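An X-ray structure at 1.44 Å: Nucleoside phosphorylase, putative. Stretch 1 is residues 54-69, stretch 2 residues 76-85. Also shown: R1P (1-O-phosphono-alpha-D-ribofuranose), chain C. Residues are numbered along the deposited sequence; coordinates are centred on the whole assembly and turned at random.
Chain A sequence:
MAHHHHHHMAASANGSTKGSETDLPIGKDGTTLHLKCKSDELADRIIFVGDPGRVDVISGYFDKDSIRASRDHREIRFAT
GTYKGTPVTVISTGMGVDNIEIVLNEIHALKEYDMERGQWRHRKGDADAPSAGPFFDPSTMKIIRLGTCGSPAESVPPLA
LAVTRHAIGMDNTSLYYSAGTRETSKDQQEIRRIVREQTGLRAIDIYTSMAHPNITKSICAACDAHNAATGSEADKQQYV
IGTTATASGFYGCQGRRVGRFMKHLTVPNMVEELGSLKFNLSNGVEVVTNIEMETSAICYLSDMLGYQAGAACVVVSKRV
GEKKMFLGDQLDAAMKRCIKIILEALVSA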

ATOM      1  N   ARG A  54     -12.193   7.947   8.999  1.00 24.50           N
ATOM      2  CA  ARG A  54     -11.751   8.907  10.022  1.00 25.86           C
ATOM      3  C   ARG A  54     -11.828  10.365   9.545  1.00 25.30           C
ATOM      4  O   ARG A  54     -11.720  11.296  10.347  1.00 23.43           O
ATOM      5  N   VAL A  55     -12.001  10.568   8.243  1.00 22.60           N
ATOM      6  CA  VAL A  55     -12.036  11.905   7.669  1.00 22.17           C
ATOM      7  C   VAL A  55     -13.234  12.685   8.225  1.00 22.28           C
ATOM      8  O   VAL A  55     -13.099  13.835   8.634  1.00 21.65           O
ATOM      9  N   ASP A  56     -14.396  12.051   8.254  1.00 22.46           N
ATOM     10  CA  ASP A  56     -15.596  12.724   8.768  1.00 24.29           C
ATOM     11  C   ASP A  56     -15.548  12.983  10.263  1.00 24.91           C
ATOM     12  O   ASP A  56     -16.091  13.983  10.743  1.00 24.84           O
ATOM     13  N   VAL A  57     -14.885  12.100  10.999  1.00 24.37           N
ATOM     14  CA  VAL A  57     -14.731  12.283  12.430  1.00 24.29           C
ATOM     15  C   VAL A  57     -13.886  13.535  12.689  1.00 21.86           C
ATOM     16  O   VAL A  57     -14.237  14.385  13.519  1.00 22.96           O
ATOM     17  N   ILE A  58     -12.786  13.664  11.957  1.00 20.14           N
ATOM     18  CA  ILE A  58     -11.894  14.803  12.099  1.00 20.73           C
ATOM     19  C   ILE A  58     -12.550  16.102  11.619  1.00 21.05           C
ATOM     20  O   ILE A  58     -12.466  17.121  12.286  1.00 20.95           O
ATOM     21  N   SER A  59     -13.208  16.076  10.474  1.00 20.85           N
ATOM     22  CA  SER A  59     -13.746  17.328   9.918  1.00 21.32           C
ATOM     23  C   SER A  59     -14.860  17.874  10.794  1.00 21.42           C
ATOM     24  O   SER A  59     -15.141  19.074  10.760  1.00 21.50           O
ATOM     25  N   GLY A  60     -15.473  17.004  11.589  1.00 21.76           N
ATOM     26  CA  GLY A  60     -16.480  17.427  12.561  1.00 22.07           C
ATOM     27  C   GLY A  60     -15.926  18.359  13.624  1.00 22.68           C
ATOM     28  O   GLY A  60     -16.681  19.081  14.265  1.00 22.63           O
ATOM     29  N   TYR A  61     -14.610  18.341  13.816  1.00 22.30           N
ATOM     30  CA  TYR A  61     -13.935  19.228  14.769  1.00 21.71           C
ATOM     31  C   TYR A  61     -13.508  20.554  14.147  1.00 20.65           C
ATOM     32  O   TYR A  61     -13.064  21.448  14.856  1.00 20.08           O
ATOM     33  N   PHE A  62     -13.623  20.689  12.822  1.00 18.68           N
ATOM     34  CA  PHE A  62     -13.341  21.960  12.180  1.00 19.15           C
ATOM     35  C   PHE A  62     -14.364  22.993  12.628  1.00 19.46           C
ATOM     36  O   PHE A  62     -15.475  22.655  13.044  1.00 19.94           O
ATOM     37  N   ASP A  63     -13.973  24.255  12.541  1.00 19.59           N
ATOM     38  CA  ASP A  63     -14.845  25.372  12.876  1.00 19.28           C
ATOM     39  C   ASP A  63     -16.181  25.257  12.136  1.00 19.50           C
ATOM     40  O   ASP A  63     -16.220  24.816  10.991  1.00 19.87           O
ATOM     41  N   LYS A  64     -17.266  25.643  12.801  1.00 19.68           N
ATOM     42  CA  LYS A  64     -18.615  25.483  12.256  1.00 19.15           C
ATOM     43  C   LYS A  64     -18.731  26.132  10.875  1.00 19.57           C
ATOM     44  O   LYS A  64     -18.315  27.277  10.678  1.00 19.72           O
ATOM     45  N   ASP A  65     -19.273  25.368   9.925  1.00 22.90           N
ATOM     46  CA  ASP A  65     -19.513  25.815   8.543  1.00 22.75           C
ATOM     47  C   ASP A  65     -18.255  26.249   7.792  1.00 22.28           C
ATOM     48  O   ASP A  65     -18.336  26.983   6.807  1.00 24.07           O
ATOM     49  N   SER A  66     -17.096  25.779   8.233  1.00 20.50           N
ATOM     50  CA  SER A  66     -15.836  26.186   7.613  1.00 19.41           C
ATOM     51  C   SER A  66     -15.399  25.268   6.471  1.00 19.43           C
ATOM     52  O   SER A  66     -14.473  25.614   5.748  1.00 20.58           O
ATOM     53  N   ILE A  67     -16.024  24.099   6.326  1.00 20.28           N
ATOM     54  CA  ILE A  67     -15.646  23.182   5.253  1.00 19.10           C
ATOM     55  C   ILE A  67     -16.012  23.801   3.918  1.00 21.91           C
ATOM     56  O   ILE A  67     -17.179  24.085   3.661  1.00 23.68           O
ATOM     57  N   ARG A  68     -14.990  24.057   3.106  1.00 21.74           N
ATOM     58  CA  ARG A  68     -15.151  24.805   1.849  1.00 22.80           C
ATOM     59  C   ARG A  68     -14.854  23.975   0.603  1.00 23.84           C
ATOM     60  O   ARG A  68     -15.159  24.406  -0.505  1.00 24.82           O
ATOM     61  N   ALA A  69     -14.262  22.801   0.790  1.00 22.98           N
ATOM     62  CA  ALA A  69     -13.875  21.914  -0.306  1.00 20.59           C
ATOM     63  C   ALA A  69     -13.774  20.508   0.245  1.00 23.30           C
ATOM     64  O   ALA A  69     -13.294  20.311   1.348  1.00 21.97           O
ATOM     65  N   ILE A  76      -9.107   7.599  -1.101  1.00 19.96           N
ATOM     66  CA  ILE A  76      -8.511   8.926  -0.913  1.00 17.87           C
ATOM     67  C   ILE A  76      -9.606   9.993  -0.789  1.00 16.72           C
ATOM     68  O   ILE A  76     -10.220  10.387  -1.768  1.00 19.08           O
ATOM     69  N   ARG A  77      -9.850  10.432   0.446  1.00 18.47           N
ATOM     70  CA  ARG A  77     -10.864  11.442   0.754  1.00 18.84           C
ATOM     71  C   ARG A  77     -10.189  12.670   1.330  1.00 17.30           C
ATOM     72  O   ARG A  77      -9.190  12.545   2.030  1.00 18.62           O
ATOM     73  N   PHE A  78     -10.724  13.854   1.057  1.00 18.09           N
ATOM     74  CA  PHE A  78     -10.252  15.056   1.731  1.00 17.50           C
ATOM     75  C   PHE A  78     -11.397  15.980   2.115  1.00 17.64           C
ATOM     76  O   PHE A  78     -12.501  15.943   1.552  1.00 18.39           O
ATOM     77  N   ALA A  79     -11.098  16.837   3.081  1.00 17.17           N
ATOM     78  CA  ALA A  79     -11.985  17.943   3.451  1.00 15.68           C
ATOM     79  C   ALA A  79     -11.107  19.056   3.968  1.00 16.76           C
ATOM     80  O   ALA A  79     -10.172  18.805   4.730  1.00 17.24           O
ATOM     81  N   THR A  80     -11.434  20.280   3.587  1.00 18.23           N
ATOM     82  CA  THR A  80     -10.661  21.457   3.971  1.00 17.75           C
ATOM     83  C   THR A  80     -11.583  22.452   4.643  1.00 19.27           C
ATOM     84  O   THR A  80     -12.582  22.849   4.060  1.00 18.09           O
ATOM     85  N   GLY A  81     -11.250  22.823   5.878  1.00 18.44           N
ATOM     86  CA  GLY A  81     -11.974  23.860   6.612  1.00 18.38           C
ATOM     87  C   GLY A  81     -10.962  24.669   7.393  1.00 18.74           C
ATOM     88  O   GLY A  81      -9.853  24.894   6.918  1.00 17.18           O
ATOM     89  N   THR A  82     -11.354  25.099   8.586  1.00 18.85           N
ATOM     90  CA  THR A  82     -10.454  25.816   9.488  1.00 16.05           C
ATOM     91  C   THR A  82     -10.602  25.243  10.877  1.00 16.91           C
ATOM     92  O   THR A  82     -11.626  24.640  11.203  1.00 17.41           O
ATOM     93  N   TYR A  83      -9.554  25.430  11.677  1.00 17.55           N
ATOM     94  CA  TYR A  83      -9.558  25.073  13.092  1.00 17.05           C
ATOM     95  C   TYR A  83      -9.006  26.261  13.844  1.00 18.40           C
ATOM     96  O   TYR A  83      -7.867  26.660  13.604  1.00 17.64           O
ATOM     97  N   LYS A  84      -9.830  26.841  14.717  1.00 19.20           N
ATOM     98  CA  LYS A  84      -9.482  28.072  15.428  1.00 19.54           C
ATOM     99  C   LYS A  84      -9.042  29.147  14.443  1.00 18.70           C
ATOM    100  O   LYS A  84      -8.181  29.980  14.736  1.00 20.96           O
ATOM    101  N   GLY A  85      -9.677  29.130  13.280  1.00 18.61           N
ATOM    102  CA  GLY A  85      -9.414  30.082  12.226  1.00 19.35           C
ATOM    103  C   GLY A  85      -8.292  29.768  11.265  1.00 19.57           C
ATOM    104  O   GLY A  85      -8.161  30.437  10.259  1.00 21.56           O
TER

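The first stretch, a short helix followed by two turns, packs along strand 76-83, and most of the polar groups at the contact find partners. At the helical end Val 55 (t) points toward the strand, its CG2 4.0 Å from Arg 77 CB, and lies over one face of the Arg 77 guanidinium. That group meets Asp 56 (m) at its edge: Arg 77 NH2 forms a salt bridge with Asp 56 OD1 at 2.9 Å, and a weak second bond from Arg 77 NH2 reaches Asp 56 OD2 at 3.5 Å. Ser 59 CB rests 4.2 Å from Ala 79 CB, while the Phe 62 ring (m) brings CE2 to 3.7 Å from Gly 81 N. A CB on Gly 81 would clash with Phe 62 CD2 and Ser 66 OG, so the glycine lets both side chains approach.

Asp 63 (m) is the polar hub. Asp 63 OD2 accepts from Thr 82 OG1 at 2.7 Å and Gly 85 N at 2.8 Å, and Asp 63 OD1 from Lys 84 N at 2.9 Å. Asp 63 N donates to Thr 82 O at 2.7 Å. Ser 66 (p) works both ways: Ser 66 OG accepts from Thr 82 N at 3.1 Å and donates to Asp 63 O at 2.6 Å, tying the type II turn to the strand.

Further on, Thr 80 O receives Arg 68 N at 2.9 Å, and Thr 80 N donates to Ala 69 O at 2.9 Å. Water 1 accepts from Arg 68 NE (2.8 Å) and donates to Gly 81 O (2.9 Å). Ala 69 CB packs 3.9 Å from Phe 78 CE1, but Ala 69 N is buried without a partner. Arg 54 points away from the strand; Arg 54 NH1 donates to R1P O2P at 3.0 Å and Arg 54 NH2 to R1P O3P at 2.8 Å.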

ATOM      1  CB  ARG A  54     -10.323   8.577  10.479  1.00 25.51           C
ATOM      2  CG  ARG A  54      -9.917   9.227  11.817  1.00 28.90           C
ATOM      3  CD  ARG A  54      -8.569   8.709  12.366  1.00 29.94           C
ATOM      4  NE  ARG A  54      -8.526   7.246  12.398  1.00 28.97           N
ATOM      5  CZ  ARG A  54      -7.533   6.486  11.933  1.00 29.91           C
ATOM      6  NH1 ARG A  54      -6.426   7.012  11.418  1.00 27.73           N
ATOM      7  NH2 ARG A  54      -7.653   5.167  11.988  1.00 28.64           N
ATOM      8  CB  VAL A  55     -12.096  11.860   6.123  1.00 23.77           C
ATOM      9  CG1 VAL A  55     -12.461  13.219   5.542  1.00 21.74           C
ATOM     10  CG2 VAL A  55     -10.749  11.380   5.548  1.00 21.63           C
ATOM     11  CB  ASP A  56     -16.842  11.922   8.419  1.00 27.69           C
ATOM     12  CG  ASP A  56     -17.199  12.027   6.953  1.00 27.55           C
ATOM     13  OD1 ASP A  56     -16.598  12.867   6.255  1.00 34.53           O
ATOM     14  OD2 ASP A  56     -18.089  11.290   6.507  1.00 38.29           O
ATOM     15  CB  VAL A  57     -14.093  11.047  13.122  1.00 25.23           C
ATOM     16  CG1 VAL A  57     -14.161  11.217  14.634  1.00 26.35           C
ATOM     17  CG2 VAL A  57     -14.782   9.750  12.683  1.00 25.29           C
ATOM     18  CB  ILE A  58     -10.558  14.568  11.366  1.00 22.43           C
ATOM     19  CG1 ILE A  58      -9.788  13.469  12.092  1.00 21.71           C
ATOM     20  CG2 ILE A  58      -9.731  15.846  11.321  1.00 22.65           C
ATOM     21  CD1 ILE A  58      -8.502  13.043  11.388  1.00 24.83           C
ATOM     22  CB  SER A  59     -14.226  17.161   8.478  1.00 22.70           C
ATOM     23  OG  SER A  59     -15.361  16.338   8.402  1.00 23.16           O
ATOM     24  CB  TYR A  61     -12.701  18.538  15.377  1.00 24.76           C
ATOM     25  CG  TYR A  61     -13.054  17.427  16.329  1.00 27.74           C
ATOM     26  CD1 TYR A  61     -13.261  16.141  15.871  1.00 26.88           C
ATOM     27  CD2 TYR A  61     -13.197  17.670  17.694  1.00 32.92           C
ATOM     28  CE1 TYR A  61     -13.598  15.111  16.733  1.00 31.02           C
ATOM     29  CE2 TYR A  61     -13.534  16.643  18.576  1.00 33.49           C
ATOM     30  CZ  TYR A  61     -13.730  15.364  18.087  1.00 31.88           C
ATOM     31  OH  TYR A  61     -14.070  14.343  18.950  1.00 33.96           O
ATOM     32  CB  PHE A  62     -13.381  21.847  10.649  1.00 19.63           C
ATOM     33  CG  PHE A  62     -12.285  20.973  10.042  1.00 19.84           C
ATOM     34  CD1 PHE A  62     -11.232  20.476  10.801  1.00 23.60           C
ATOM     35  CD2 PHE A  62     -12.305  20.696   8.677  1.00 18.20           C
ATOM     36  CE1 PHE A  62     -10.249  19.686  10.217  1.00 23.97           C
ATOM     37  CE2 PHE A  62     -11.319  19.922   8.096  1.00 20.05           C
ATOM     38  CZ  PHE A  62     -10.289  19.426   8.861  1.00 20.07           C
ATOM     39  CB  ASP A  63     -14.166  26.691  12.503  1.00 18.48           C
ATOM     40  CG  ASP A  63     -12.852  26.913  13.232  1.00 19.03           C
ATOM     41  OD1 ASP A  63     -12.706  26.407  14.363  1.00 18.94           O
ATOM     42  OD2 ASP A  63     -11.988  27.625  12.673  1.00 17.55           O
ATOM     43  CB  LYS A  64     -19.653  26.035  13.244  1.00 19.24           C
ATOM     44  CG  LYS A  64     -21.096  26.085  12.722  1.00 21.78           C
ATOM     45  CD  LYS A  64     -22.083  26.471  13.850  1.00 22.72           C
ATOM     46  CE  LYS A  64     -23.395  27.084  13.334  1.00 26.30           C
ATOM     47  NZ  LYS A  64     -23.337  28.556  13.007  1.00 19.11           N
ATOM     48  CB  ASP A  65     -20.576  26.921   8.517  1.00 25.23           C
ATOM     49  CG  ASP A  65     -21.915  26.448   9.064  1.00 27.09           C
ATOM     50  OD1 ASP A  65     -22.243  25.257   8.853  1.00 28.92           O
ATOM     51  OD2 ASP A  65     -22.618  27.253   9.707  1.00 29.25           O
ATOM     52  CB  SER A  66     -14.717  26.239   8.655  1.00 19.26           C
ATOM     53  OG  SER A  66     -14.375  24.948   9.130  1.00 19.18           O
ATOM     54  CB  ILE A  67     -16.274  21.794   5.415  1.00 22.20           C
ATOM     55  CG1 ILE A  67     -15.753  21.154   6.703  1.00 22.10           C
ATOM     56  CG2 ILE A  67     -15.936  20.905   4.206  1.00 25.18           C
ATOM     57  CD1 ILE A  67     -16.451  19.873   7.073  1.00 26.19           C
ATOM     58  CB  ARG A  68     -14.258  26.054   1.853  1.00 22.38           C
ATOM     59  CG  ARG A  68     -12.757  25.763   1.832  1.00 23.30           C
ATOM     60  CD  ARG A  68     -11.944  27.036   1.911  1.00 23.18           C
ATOM     61  NE  ARG A  68     -10.500  26.805   1.843  1.00 24.30           N
ATOM     62  CZ  ARG A  68      -9.821  26.628   0.714  1.00 20.49           C
ATOM     63  NH1 ARG A  68     -10.449  26.655  -0.453  1.00 23.53           N
ATOM     64  NH2 ARG A  68      -8.505  26.434   0.759  1.00 24.42           N
ATOM     65  CB  ALA A  69     -12.543  22.346  -0.896  1.00 23.75           C
ATOM     66  CB  ILE A  76      -7.548   9.269  -2.075  1.00 16.27           C
ATOM     67  CG1 ILE A  76      -6.594   8.096  -2.376  1.00 22.04           C
ATOM     68  CG2 ILE A  76      -6.751  10.548  -1.769  1.00 20.35           C
ATOM     69  CD1 ILE A  76      -5.788   7.647  -1.203  1.00 25.81           C
ATOM     70  CB  ARG A  77     -11.865  10.908   1.769  1.00 19.44           C
ATOM     71  CG  ARG A  77     -12.564   9.642   1.381  1.00 23.73           C
ATOM     72  CD  ARG A  77     -13.604   9.293   2.452  1.00 31.36           C
ATOM     73  NE  ARG A  77     -14.560  10.389   2.610  1.00 32.03           N
ATOM     74  CZ  ARG A  77     -15.318  10.623   3.678  1.00 33.43           C
ATOM     75  NH1 ARG A  77     -15.266   9.855   4.762  1.00 34.85           N
ATOM     76  NH2 ARG A  77     -16.137  11.662   3.652  1.00 37.48           N
ATOM     77  CB  PHE A  78      -9.204  15.812   0.901  1.00 19.24           C
ATOM     78  CG  PHE A  78      -9.785  16.825  -0.037  1.00 20.73           C
ATOM     79  CD1 PHE A  78      -9.921  18.148   0.344  1.00 21.63           C
ATOM     80  CD2 PHE A  78     -10.199  16.446  -1.317  1.00 23.60           C
ATOM     81  CE1 PHE A  78     -10.464  19.073  -0.504  1.00 21.89           C
ATOM     82  CE2 PHE A  78     -10.749  17.376  -2.179  1.00 25.17           C
ATOM     83  CZ  PHE A  78     -10.889  18.684  -1.774  1.00 19.86           C
ATOM     84  CB  ALA A  79     -12.980  17.509   4.529  1.00 18.19           C
ATOM     85  CB  THR A  80     -10.020  22.101   2.723  1.00 18.66           C
ATOM     86  OG1 THR A  80      -9.093  21.161   2.157  1.00 17.34           O
ATOM     87  CG2 THR A  80      -9.313  23.411   3.090  1.00 16.64           C
ATOM     88  CB  THR A  82     -10.745  27.345   9.524  1.00 15.98           C
ATOM     89  OG1 THR A  82     -12.085  27.575   9.989  1.00 17.98           O
ATOM     90  CG2 THR A  82     -10.576  28.004   8.155  1.00 18.94           C
ATOM     91  CB  TYR A  83      -8.694  23.838  13.376  1.00 21.00           C
ATOM     92  CG  TYR A  83      -8.720  23.436  14.843  1.00 19.22           C
ATOM     93  CD1 TYR A  83      -9.825  22.787  15.387  1.00 21.59           C
ATOM     94  CD2 TYR A  83      -7.654  23.727  15.684  1.00 19.94           C
ATOM     95  CE1 TYR A  83      -9.864  22.434  16.728  1.00 25.26           C
ATOM     96  CE2 TYR A  83      -7.689  23.376  17.049  1.00 20.81           C
ATOM     97  CZ  TYR A  83      -8.792  22.728  17.550  1.00 24.67           C
ATOM     98  OH  TYR A  83      -8.833  22.375  18.884  1.00 25.38           O
ATOM     99  CB  LYS A  84      -8.452  27.791  16.532  1.00 20.02           C
ATOM    100  CG  LYS A  84      -9.033  26.916  17.631  1.00 21.80           C
ATOM    101  CD  LYS A  84      -8.143  26.812  18.848  1.00 26.42           C
ATOM    102  CE  LYS A  84      -8.927  26.213  20.027  1.00 31.63           C
ATOM    103  NZ  LYS A  84      -8.080  25.896  21.237  1.00 36.03           N
TER
HETATM  104  C5  R1P C 401      -3.635  -1.262   9.250  1.00 22.94           C
HETATM  105  O5  R1P C 401      -4.746  -1.771  10.002  1.00 20.82           O
HETATM  106  C4  R1P C 401      -3.719   0.248   9.129  1.00 21.45           C
HETATM  107  O4  R1P C 401      -3.922   0.871  10.409  1.00 28.06           O
HETATM  108  C1  R1P C 401      -2.857   1.782  10.703  1.00 27.13           C
HETATM  109  C2  R1P C 401      -1.696   1.267   9.836  1.00 24.34           C
HETATM  110  O2  R1P C 401      -0.584   2.169   9.631  1.00 19.17           O
HETATM  111  C3  R1P C 401      -2.441   0.847   8.566  1.00 21.59           C
HETATM  112  O3  R1P C 401      -2.787   1.966   7.733  1.00 20.92           O
HETATM  113  O1  R1P C 401      -3.212   3.189  10.490  1.00 24.69           O
HETATM  114  P   R1P C 401      -4.654   3.829  10.140  1.00 24.37           P
HETATM  115  O1P R1P C 401      -4.884   3.211   8.753  1.00 24.46           O
HETATM  116  O2P R1P C 401      -4.390   5.325  10.109  1.00 25.15           O
HETATM  117  O3P R1P C 401      -5.671   3.372  11.135  1.00 25.49           O
HETATM  118  O   HOH W   1      -9.779  26.556   4.562  1.00 22.34           O